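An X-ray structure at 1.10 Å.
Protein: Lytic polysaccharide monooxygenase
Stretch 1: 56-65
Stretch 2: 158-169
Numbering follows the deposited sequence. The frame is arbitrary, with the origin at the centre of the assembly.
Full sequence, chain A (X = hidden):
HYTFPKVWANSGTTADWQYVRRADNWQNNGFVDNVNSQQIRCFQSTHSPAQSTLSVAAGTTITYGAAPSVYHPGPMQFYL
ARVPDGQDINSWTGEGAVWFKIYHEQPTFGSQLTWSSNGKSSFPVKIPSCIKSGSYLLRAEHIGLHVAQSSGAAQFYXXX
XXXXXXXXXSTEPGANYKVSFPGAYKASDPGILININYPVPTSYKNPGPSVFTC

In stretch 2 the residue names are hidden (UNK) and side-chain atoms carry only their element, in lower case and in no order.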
# COMPACT_ATOMS: atom_id res chain seq x y z
N VAL A 56 -12.64 -5.75 -10.73
CA VAL A 56 -11.55 -6.70 -10.95
C VAL A 56 -11.95 -8.06 -10.39
O VAL A 56 -12.56 -8.13 -9.33
CB VAL A 56 -10.24 -6.25 -10.28
CG1 VAL A 56 -10.46 -6.00 -8.80
CG2 VAL A 56 -9.14 -7.28 -10.48
N ALA A 57 -11.60 -9.13 -11.09
CA ALA A 57 -11.87 -10.47 -10.59
C ALA A 57 -10.83 -10.90 -9.55
O ALA A 57 -9.63 -10.72 -9.75
CB ALA A 57 -11.91 -11.46 -11.73
N ALA A 58 -11.31 -11.47 -8.45
CA ALA A 58 -10.42 -12.09 -7.49
C ALA A 58 -9.57 -13.13 -8.21
O ALA A 58 -10.04 -13.82 -9.12
CB ALA A 58 -11.22 -12.75 -6.38
N GLY A 59 -8.30 -13.22 -7.82
CA GLY A 59 -7.40 -14.19 -8.38
C GLY A 59 -6.61 -13.68 -9.57
O GLY A 59 -5.76 -14.39 -10.10
N THR A 60 -6.89 -12.45 -10.00
CA THR A 60 -6.16 -11.85 -11.11
C THR A 60 -5.15 -10.83 -10.61
O THR A 60 -5.11 -10.49 -9.43
CB THR A 60 -7.11 -11.17 -12.12
OG1 THR A 60 -7.72 -10.02 -11.53
CG2 THR A 60 -8.20 -12.14 -12.59
N THR A 61 -4.32 -10.36 -11.54
CA THR A 61 -3.27 -9.41 -11.26
C THR A 61 -3.59 -8.11 -11.96
O THR A 61 -3.79 -8.08 -13.17
CB THR A 61 -1.93 -9.90 -11.81
OG1 THR A 61 -1.56 -11.10 -11.13
CG2 THR A 61 -0.84 -8.86 -11.60
N ILE A 62 -3.61 -7.03 -11.19
CA ILE A 62 -3.81 -5.70 -11.74
C ILE A 62 -2.52 -4.92 -11.60
O ILE A 62 -1.50 -5.46 -11.15
CB ILE A 62 -4.99 -4.99 -11.06
CG1 ILE A 62 -4.73 -4.81 -9.57
CG2 ILE A 62 -6.26 -5.80 -11.28
CD1 ILE A 62 -5.84 -4.07 -8.84
N THR A 63 -2.53 -3.66 -11.99
CA THR A 63 -1.30 -2.90 -12.02
C THR A 63 -1.51 -1.59 -11.27
O THR A 63 -2.48 -0.89 -11.54
CB THR A 63 -0.85 -2.63 -13.47
OG1 THR A 63 -0.66 -3.87 -14.16
CG2 THR A 63 0.45 -1.85 -13.50
N TYR A 64 -0.62 -1.28 -10.33
CA TYR A 64 -0.63 -0.01 -9.61
C TYR A 64 0.54 0.82 -10.15
O TYR A 64 1.68 0.37 -10.13
CB TYR A 64 -0.49 -0.23 -8.10
CG TYR A 64 -1.36 0.68 -7.25
CD1 TYR A 64 -1.23 2.06 -7.33
CD2 TYR A 64 -2.30 0.17 -6.37
CE1 TYR A 64 -2.03 2.90 -6.55
CE2 TYR A 64 -3.10 1.00 -5.60
CZ TYR A 64 -2.96 2.36 -5.68
OH TYR A 64 -3.75 3.16 -4.88
N GLY A 65 0.23 2.01 -10.64
CA GLY A 65 1.22 2.87 -11.24
C GLY A 65 1.80 3.89 -10.28
O GLY A 65 1.11 4.36 -9.37
N UNK A 158 2.13 6.94 -0.42
CA UNK A 158 0.90 6.17 -0.22
C UNK A 158 -0.22 6.64 -1.14
O UNK A 158 -0.35 7.84 -1.39
c UNK A 158 1.44 5.67 2.20
c UNK A 158 0.43 6.33 1.25
c UNK A 158 -0.97 5.75 1.48
c UNK A 158 1.33 6.20 3.64
N UNK A 159 -1.07 5.71 -1.57
CA UNK A 159 -2.41 6.07 -2.02
C UNK A 159 -3.33 4.87 -1.84
O UNK A 159 -2.87 3.77 -1.52
o UNK A 159 -2.20 5.39 -4.33
c UNK A 159 -2.42 6.51 -3.49
N UNK A 160 -4.62 5.09 -2.08
CA UNK A 160 -5.62 4.03 -2.01
C UNK A 160 -6.57 4.05 -3.20
O UNK A 160 -7.13 5.09 -3.53
c UNK A 160 -6.48 4.17 -0.76
s UNK A 160 -5.58 3.89 0.76
N UNK A 161 -6.75 2.88 -3.79
CA UNK A 161 -7.65 2.67 -4.91
C UNK A 161 -8.98 2.07 -4.47
O UNK A 161 -9.04 1.31 -3.50
c UNK A 161 -7.00 1.77 -5.94
N UNK A 162 -10.04 2.43 -5.18
CA UNK A 162 -11.36 1.86 -4.98
C UNK A 162 -11.59 0.75 -5.99
O UNK A 162 -11.54 0.98 -7.20
c UNK A 162 -12.32 4.00 -4.01
c UNK A 162 -13.42 5.05 -3.97
o UNK A 162 -13.32 6.01 -3.19
c UNK A 162 -12.46 2.93 -5.09
n UNK A 162 -14.47 4.87 -4.77
N UNK A 163 -11.86 -0.45 -5.47
CA UNK A 163 -12.10 -1.65 -6.28
C UNK A 163 -13.46 -2.27 -5.98
O UNK A 163 -13.97 -2.18 -4.87
c UNK A 163 -9.59 -2.36 -6.13
c UNK A 163 -9.26 -1.76 -7.49
c UNK A 163 -8.74 -3.60 -5.87
c UNK A 163 -11.06 -2.74 -6.01
N UNK A 164 -14.01 -2.92 -6.99
CA UNK A 164 -15.11 -3.86 -6.82
C UNK A 164 -14.58 -5.23 -7.22
O UNK A 164 -14.33 -5.48 -8.39
c UNK A 164 -16.30 -3.46 -7.69
o UNK A 164 -17.32 -4.43 -7.61
N UNK A 165 -14.35 -6.09 -6.22
CA UNK A 165 -13.75 -7.39 -6.46
C UNK A 165 -14.86 -8.41 -6.65
O UNK A 165 -15.75 -8.54 -5.81
c UNK A 165 -10.56 -7.09 -4.19
c UNK A 165 -12.79 -7.79 -5.31
c UNK A 165 -12.29 -9.22 -5.51
c UNK A 165 -11.62 -6.80 -5.26
N UNK A 166 -14.82 -9.11 -7.77
CA UNK A 166 -15.86 -10.06 -8.14
C UNK A 166 -15.33 -11.49 -8.14
O UNK A 166 -14.13 -11.73 -8.13
c UNK A 166 -16.38 -9.76 -9.55
c UNK A 166 -16.91 -8.33 -9.64
o UNK A 166 -15.31 -9.93 -10.49
N UNK A 167 -16.26 -12.44 -8.14
CA UNK A 167 -15.92 -13.85 -8.24
C UNK A 167 -15.09 -14.37 -7.09
O UNK A 167 -14.14 -15.13 -7.29
N UNK A 168 -15.45 -13.99 -5.88
CA UNK A 168 -14.62 -14.30 -4.73
C UNK A 168 -14.75 -15.73 -4.27
O UNK A 168 -15.40 -16.56 -4.91
N UNK A 169 -14.10 -16.01 -3.14
CA UNK A 169 -14.23 -17.27 -2.46
C UNK A 169 -14.89 -17.00 -1.13
O UNK A 169 -15.70 -16.08 -1.01

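Position 158 opens the second stretch within a strand. Its four side-chain carbons fork at the first, one arm being two carbons long, and CA-to-CB points away from stretch 1: this is Ile158. At position 159 one carbon is followed by one oxygen, and that oxygen lies 2.8 Å from OH of Tyr64, which identifies Ser159; the tyrosine hydroxyl donates a hydrogen bond to its OG. Position 160 carries one carbon and then a sulfur, turned away from stretch 1 and bonded covalently to a group elsewhere in the structure, as expected of Cys160. A lone carbon at position 161 points back toward stretch 1, with CB 4.0 Å from CE2 of Tyr64, and the residue is Ala161.

At position 162 three carbons run in a line, the third bearing one oxygen and one nitrogen. This amide is Gln162, out of reach of stretch 1 and hydrogen-bonded elsewhere in the structure. Four carbons forked at the second mark position 163 as Leu163, whose CD1 lies 4.2 Å from both CG1 of Val56 and CD1 of Ile62. Position 164 has one carbon and one oxygen, directed sideways; it is Ser164, and its contribution is through the backbone, its O accepting from N of Val56 at 2.9 Å.

The four carbons of position 165 fork at the first, with one arm two carbons long, giving Ile165. Its CG1 meets CG1 of Val56 at 3.8 Å, and its CG2 meets CB of Ala58 at the same distance. Position 166 has a first carbon carrying one oxygen and one carbon, hence Thr166; OG1 approaches CB of Ala57 to 3.9 Å. Positions 167, 168 and 169 have no side-chain atoms and are Gly167, Gly168 and Gly169. The first has positive phi, which favours glycine, while CA of Gly168 lies 4.1 Å from CB of Ala58.

The contact joins two modes of packing. Val56 and Ala57 pair in parallel register with Ile165 and Thr166: besides the bond from N of Val56, N of Thr166 donates to O of Val56 at 2.9 Å, and N of Ala58 donates to O of Thr166 at 2.8 Å. The type II turn from Ala57 to Thr60 then carries the chain out of this pairing. Farther along, Ile62 and Tyr64 reach the other strand through side chains alone, Ile62 against Leu163 and Tyr64 over Ala161 to the hydroxyl of Ser159.

Stretch 2 158-169: ISCAQLSITGGG
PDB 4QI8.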